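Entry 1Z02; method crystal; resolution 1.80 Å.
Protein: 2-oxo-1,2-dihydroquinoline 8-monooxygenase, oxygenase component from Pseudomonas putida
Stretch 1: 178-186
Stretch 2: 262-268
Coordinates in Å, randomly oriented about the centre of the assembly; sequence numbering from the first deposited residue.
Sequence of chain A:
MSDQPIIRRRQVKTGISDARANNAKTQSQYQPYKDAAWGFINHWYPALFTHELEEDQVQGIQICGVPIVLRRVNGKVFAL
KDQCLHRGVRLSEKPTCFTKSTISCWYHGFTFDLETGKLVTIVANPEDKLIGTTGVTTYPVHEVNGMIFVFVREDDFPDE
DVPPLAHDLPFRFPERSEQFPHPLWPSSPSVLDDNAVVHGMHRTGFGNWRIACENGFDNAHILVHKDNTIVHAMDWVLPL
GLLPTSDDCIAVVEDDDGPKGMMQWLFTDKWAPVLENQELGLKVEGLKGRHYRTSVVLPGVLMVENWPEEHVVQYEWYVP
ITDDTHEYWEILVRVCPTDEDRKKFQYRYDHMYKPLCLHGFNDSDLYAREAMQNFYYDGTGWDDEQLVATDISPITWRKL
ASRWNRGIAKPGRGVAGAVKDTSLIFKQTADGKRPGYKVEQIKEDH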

ATOM      1  N   GLU A 178      25.106  43.942  10.865  1.00 35.40           N
ATOM      2  CA  GLU A 178      25.637  44.912   9.902  1.00 34.30           C
ATOM      3  C   GLU A 178      25.368  44.445   8.474  1.00 33.97           C
ATOM      4  O   GLU A 178      24.931  45.223   7.620  1.00 34.12           O
ATOM      5  CB  GLU A 178      27.134  45.098  10.121  1.00 34.72           C
ATOM      6  N   GLN A 179      25.627  43.163   8.231  1.00 32.95           N
ATOM      7  CA  GLN A 179      25.420  42.552   6.918  1.00 31.75           C
ATOM      8  C   GLN A 179      23.940  42.529   6.532  1.00 30.48           C
ATOM      9  O   GLN A 179      23.595  42.766   5.374  1.00 30.51           O
ATOM     10  CB  GLN A 179      25.976  41.122   6.913  1.00 32.07           C
ATOM     11  CG  GLN A 179      25.869  40.420   5.566  1.00 33.34           C
ATOM     12  CD  GLN A 179      26.472  39.025   5.577  1.00 33.89           C
ATOM     13  OE1 GLN A 179      26.514  38.349   4.549  1.00 35.50           O
ATOM     14  NE2 GLN A 179      26.938  38.588   6.740  1.00 34.13           N
ATOM     15  N   PHE A 180      23.071  42.240   7.498  1.00 29.65           N
ATOM     16  CA  PHE A 180      21.634  42.205   7.243  1.00 29.05           C
ATOM     17  C   PHE A 180      20.940  43.148   8.218  1.00 30.16           C
ATOM     18  O   PHE A 180      20.341  42.714   9.201  1.00 29.47           O
ATOM     19  CB  PHE A 180      21.091  40.788   7.428  1.00 27.56           C
ATOM     20  CG  PHE A 180      21.850  39.743   6.659  1.00 26.37           C
ATOM     21  CD1 PHE A 180      22.582  38.764   7.331  1.00 26.27           C
ATOM     22  CD2 PHE A 180      21.824  39.726   5.267  1.00 26.37           C
ATOM     23  CE1 PHE A 180      23.281  37.786   6.629  1.00 25.32           C
ATOM     24  CE2 PHE A 180      22.517  38.754   4.553  1.00 26.45           C
ATOM     25  CZ  PHE A 180      23.247  37.779   5.237  1.00 26.40           C
ATOM     26  N   PRO A 181      21.013  44.460   7.953  1.00 31.53           N
ATOM     27  CA  PRO A 181      20.396  45.481   8.806  1.00 32.36           C
ATOM     28  C   PRO A 181      18.920  45.229   9.119  1.00 32.46           C
ATOM     29  O   PRO A 181      18.139  44.872   8.235  1.00 32.15           O
ATOM     30  CB  PRO A 181      20.614  46.763   8.007  1.00 33.74           C
ATOM     31  CG  PRO A 181      21.925  46.500   7.319  1.00 32.97           C
ATOM     32  CD  PRO A 181      21.719  45.086   6.821  1.00 31.73           C
ATOM     33  N   HIS A 182      18.552  45.420  10.384  1.00 32.94           N
ATOM     34  CA  HIS A 182      17.178  45.225  10.832  1.00 34.07           C
ATOM     35  C   HIS A 182      16.777  46.311  11.835  1.00 35.96           C
ATOM     36  O   HIS A 182      16.668  46.066  13.039  1.00 35.61           O
ATOM     37  CB  HIS A 182      17.028  43.830  11.450  1.00 31.55           C
ATOM     38  CG  HIS A 182      18.033  43.527  12.519  1.00 29.03           C
ATOM     39  ND1 HIS A 182      17.799  43.775  13.853  1.00 28.27           N
ATOM     40  CD2 HIS A 182      19.284  43.012  12.445  1.00 27.74           C
ATOM     41  CE1 HIS A 182      18.862  43.427  14.557  1.00 27.96           C
ATOM     42  NE2 HIS A 182      19.776  42.963  13.727  1.00 28.07           N
ATOM     43  N   PRO A 183      16.548  47.538  11.340  1.00 38.23           N
ATOM     44  CA  PRO A 183      16.162  48.668  12.192  1.00 39.06           C
ATOM     45  C   PRO A 183      14.767  48.577  12.819  1.00 39.48           C
ATOM     46  O   PRO A 183      14.509  49.189  13.854  1.00 40.41           O
ATOM     47  CB  PRO A 183      16.287  49.858  11.246  1.00 38.70           C
ATOM     48  CG  PRO A 183      15.892  49.264   9.926  1.00 39.32           C
ATOM     49  CD  PRO A 183      16.652  47.960   9.929  1.00 37.97           C
ATOM     50  N   LEU A 184      13.881  47.805  12.196  1.00 39.17           N
ATOM     51  CA  LEU A 184      12.505  47.670  12.665  1.00 37.77           C
ATOM     52  C   LEU A 184      12.254  46.615  13.738  1.00 37.01           C
ATOM     53  O   LEU A 184      11.105  46.389  14.116  1.00 38.54           O
ATOM     54  CB  LEU A 184      11.590  47.407  11.469  1.00 38.39           C
ATOM     55  CG  LEU A 184      11.566  48.538  10.443  1.00 38.27           C
ATOM     56  CD1 LEU A 184      10.950  48.036   9.137  1.00 38.86           C
ATOM     57  CD2 LEU A 184      10.801  49.731  11.025  1.00 39.23           C
ATOM     58  N   TRP A 185      13.306  45.971  14.232  1.00 34.08           N
ATOM     59  CA  TRP A 185      13.136  44.950  15.263  1.00 31.58           C
ATOM     60  C   TRP A 185      14.457  44.502  15.884  1.00 30.71           C
ATOM     61  O   TRP A 185      15.517  44.590  15.258  1.00 30.90           O
ATOM     62  CB  TRP A 185      12.391  43.740  14.686  1.00 30.31           C
ATOM     63  CG  TRP A 185      13.099  43.055  13.549  1.00 28.68           C
ATOM     64  CD1 TRP A 185      14.181  42.223  13.631  1.00 27.79           C
ATOM     65  CD2 TRP A 185      12.770  43.144  12.159  1.00 27.62           C
ATOM     66  NE1 TRP A 185      14.544  41.789  12.380  1.00 27.16           N
ATOM     67  CE2 TRP A 185      13.693  42.342  11.453  1.00 27.39           C
ATOM     68  CE3 TRP A 185      11.784  43.831  11.435  1.00 27.02           C
ATOM     69  CZ2 TRP A 185      13.660  42.200  10.064  1.00 27.37           C
ATOM     70  CZ3 TRP A 185      11.749  43.691  10.053  1.00 29.34           C
ATOM     71  CH2 TRP A 185      12.685  42.882   9.381  1.00 27.48           C
ATOM     72  N   PRO A 186      14.411  44.026  17.139  1.00 29.08           N
ATOM     73  CA  PRO A 186      15.621  43.565  17.828  1.00 28.02           C
ATOM     74  C   PRO A 186      16.174  42.237  17.293  1.00 27.39           C
ATOM     75  O   PRO A 186      15.454  41.449  16.672  1.00 24.72           O
ATOM     76  CB  PRO A 186      15.174  43.479  19.287  1.00 27.59           C
ATOM     77  CG  PRO A 186      13.723  43.137  19.171  1.00 27.45           C
ATOM     78  CD  PRO A 186      13.258  44.044  18.057  1.00 29.59           C
ATOM     79  N   MET A 262      20.202  32.171   1.757  1.00 18.22           N
ATOM     80  CA  MET A 262      19.746  33.454   1.244  1.00 18.35           C
ATOM     81  C   MET A 262      18.919  34.194   2.282  1.00 20.25           C
ATOM     82  O   MET A 262      18.182  33.585   3.063  1.00 19.70           O
ATOM     83  CB  MET A 262      18.900  33.249  -0.015  1.00 18.84           C
ATOM     84  CG  MET A 262      17.661  32.403   0.223  1.00 20.31           C
ATOM     85  SD  MET A 262      16.764  31.986  -1.275  1.00 19.60           S
ATOM     86  CE  MET A 262      15.227  32.795  -1.022  1.00 22.81           C
ATOM     87  N   MET A 263      19.064  35.514   2.282  1.00 20.25           N
ATOM     88  CA  MET A 263      18.337  36.395   3.184  1.00 20.50           C
ATOM     89  C   MET A 263      17.409  37.243   2.326  1.00 21.22           C
ATOM     90  O   MET A 263      17.857  37.900   1.391  1.00 21.47           O
ATOM     91  CB  MET A 263      19.310  37.309   3.938  1.00 21.49           C
ATOM     92  CG  MET A 263      18.651  38.445   4.707  1.00 21.40           C
ATOM     93  SD  MET A 263      18.082  37.933   6.320  1.00 22.58           S
ATOM     94  CE  MET A 263      16.769  37.155   5.969  1.00 19.06           C
ATOM     95  N   GLN A 264      16.119  37.223   2.639  1.00 21.02           N
ATOM     96  CA  GLN A 264      15.154  38.009   1.885  1.00 21.69           C
ATOM     97  C   GLN A 264      14.966  39.373   2.545  1.00 22.81           C
ATOM     98  O   GLN A 264      14.625  39.461   3.731  1.00 22.63           O
ATOM     99  CB  GLN A 264      13.832  37.254   1.801  1.00 20.26           C
ATOM    100  CG  GLN A 264      13.979  35.868   1.191  1.00 19.84           C
ATOM    101  CD  GLN A 264      12.657  35.224   0.887  1.00 20.37           C
ATOM    102  OE1 GLN A 264      11.901  34.859   1.788  1.00 21.12           O
ATOM    103  NE2 GLN A 264      12.358  35.093  -0.394  1.00 17.91           N
ATOM    104  N   TRP A 265      15.203  40.432   1.770  1.00 23.57           N
ATOM    105  CA  TRP A 265      15.085  41.797   2.276  1.00 24.19           C
ATOM    106  C   TRP A 265      13.628  42.220   2.441  1.00 25.61           C
ATOM    107  O   TRP A 265      13.127  43.068   1.700  1.00 26.35           O
ATOM    108  CB  TRP A 265      15.810  42.785   1.348  1.00 22.03           C
ATOM    109  CG  TRP A 265      17.267  42.508   1.153  1.00 20.80           C
ATOM    110  CD1 TRP A 265      17.870  42.108  -0.000  1.00 20.59           C
ATOM    111  CD2 TRP A 265      18.309  42.641   2.123  1.00 21.63           C
ATOM    112  NE1 TRP A 265      19.225  41.986   0.188  1.00 20.30           N
ATOM    113  CE2 TRP A 265      19.523  42.309   1.486  1.00 21.82           C
ATOM    114  CE3 TRP A 265      18.339  43.014   3.475  1.00 22.48           C
ATOM    115  CZ2 TRP A 265      20.759  42.335   2.151  1.00 23.33           C
ATOM    116  CZ3 TRP A 265      19.572  43.040   4.138  1.00 24.49           C
ATOM    117  CH2 TRP A 265      20.762  42.704   3.472  1.00 24.02           C
ATOM    118  N   LEU A 266      12.947  41.618   3.412  1.00 24.60           N
ATOM    119  CA  LEU A 266      11.556  41.950   3.661  1.00 25.00           C
ATOM    120  C   LEU A 266      11.449  43.281   4.386  1.00 26.45           C
ATOM    121  O   LEU A 266      12.335  43.663   5.155  1.00 24.72           O
ATOM    122  CB  LEU A 266      10.872  40.850   4.480  1.00 22.42           C
ATOM    123  CG  LEU A 266      10.801  39.466   3.835  1.00 20.90           C
ATOM    124  CD1 LEU A 266       9.857  38.606   4.646  1.00 22.54           C
ATOM    125  CD2 LEU A 266      10.301  39.580   2.399  1.00 21.11           C
ATOM    126  N   PHE A 267      10.351  43.979   4.125  1.00 29.51           N
ATOM    127  CA  PHE A 267      10.080  45.282   4.719  1.00 33.53           C
ATOM    128  C   PHE A 267      11.112  46.340   4.343  1.00 34.75           C
ATOM    129  O   PHE A 267      11.575  47.128   5.172  1.00 35.12           O
ATOM    130  CB  PHE A 267       9.920  45.160   6.240  1.00 35.53           C
ATOM    131  CG  PHE A 267       8.719  44.350   6.641  1.00 38.24           C
ATOM    132  CD1 PHE A 267       8.807  42.967   6.781  1.00 38.78           C
ATOM    133  CD2 PHE A 267       7.479  44.962   6.802  1.00 40.13           C
ATOM    134  CE1 PHE A 267       7.680  42.205   7.067  1.00 40.66           C
ATOM    135  CE2 PHE A 267       6.344  44.212   7.089  1.00 41.58           C
ATOM    136  CZ  PHE A 267       6.446  42.829   7.221  1.00 41.94           C
ATOM    137  N   THR A 268      11.471  46.324   3.066  1.00 35.84           N
ATOM    138  CA  THR A 268      12.387  47.289   2.486  1.00 36.47           C
ATOM    139  C   THR A 268      11.728  47.589   1.153  1.00 36.97           C
ATOM    140  O   THR A 268      10.724  46.965   0.803  1.00 36.84           O
ATOM    141  CB  THR A 268      13.812  46.721   2.239  1.00 36.82           C
ATOM    142  OG1 THR A 268      13.767  45.672   1.264  1.00 36.10           O
ATOM    143  CG2 THR A 268      14.404  46.199   3.527  1.00 35.55           C
TER

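Two segments distant in sequence can pack against each other without a hydrogen bond between them, and the contact between residues 178-186 and 262-268 of this oxygenase component is a compact example. The 311 Å² they bury, both sides summed, is largely aromatic and aliphatic.

The SD atom of M263 lies over one face of the F180 ring, 4.6 Å from its centroid and 26° off the ring normal, a position in which the polarizable sulfur meets the π cloud. The methionine CG adds a tight apolar contact, 3.5 Å from CD2 of F180.

Aromatic pairing follows. W265 leaves the backbone sideways to the other stretch, but its indole reaches back, and its CH2 approaches CD2 of F180 to 3.6 Å. The two six-membered rings have centroids 5.8 Å apart and planes inclined at 48°, an oblique arrangement that is neither a stack nor an edge-to-face pair.

Other apolar contacts extend the packing. CD of P181 sits 4.0 Å from CZ3 of W265, while L184, whose CA-to-CB bond points toward the other stretch, brings CD1 within 4.2 Å of CB of F267. A looser approach joins CZ3 of W185 to CD1 of F267 at 4.5 Å.

Backbone carbonyls meet ring edges as well: O of Q179 is 3.4 Å from CH2 of W265, near the plane of the indole, where the C-H groups carry slight positive charge. O of L266, also near the ring plane, is a more distant 4.3 Å from CH2 of W185.

The side-chain hydrogen bonds found between residues of these segments are local to one of them. ND1 of H182 donates to O of W185 at 2.8 Å, spanning the type I turn from H182 to W185, and OG1 of T268 donates to O of W265 at 2.7 Å. Thus some hydrogen bonds are local to a segment, while rings, apolar groups and two carbonyl oxygens make the contact between them.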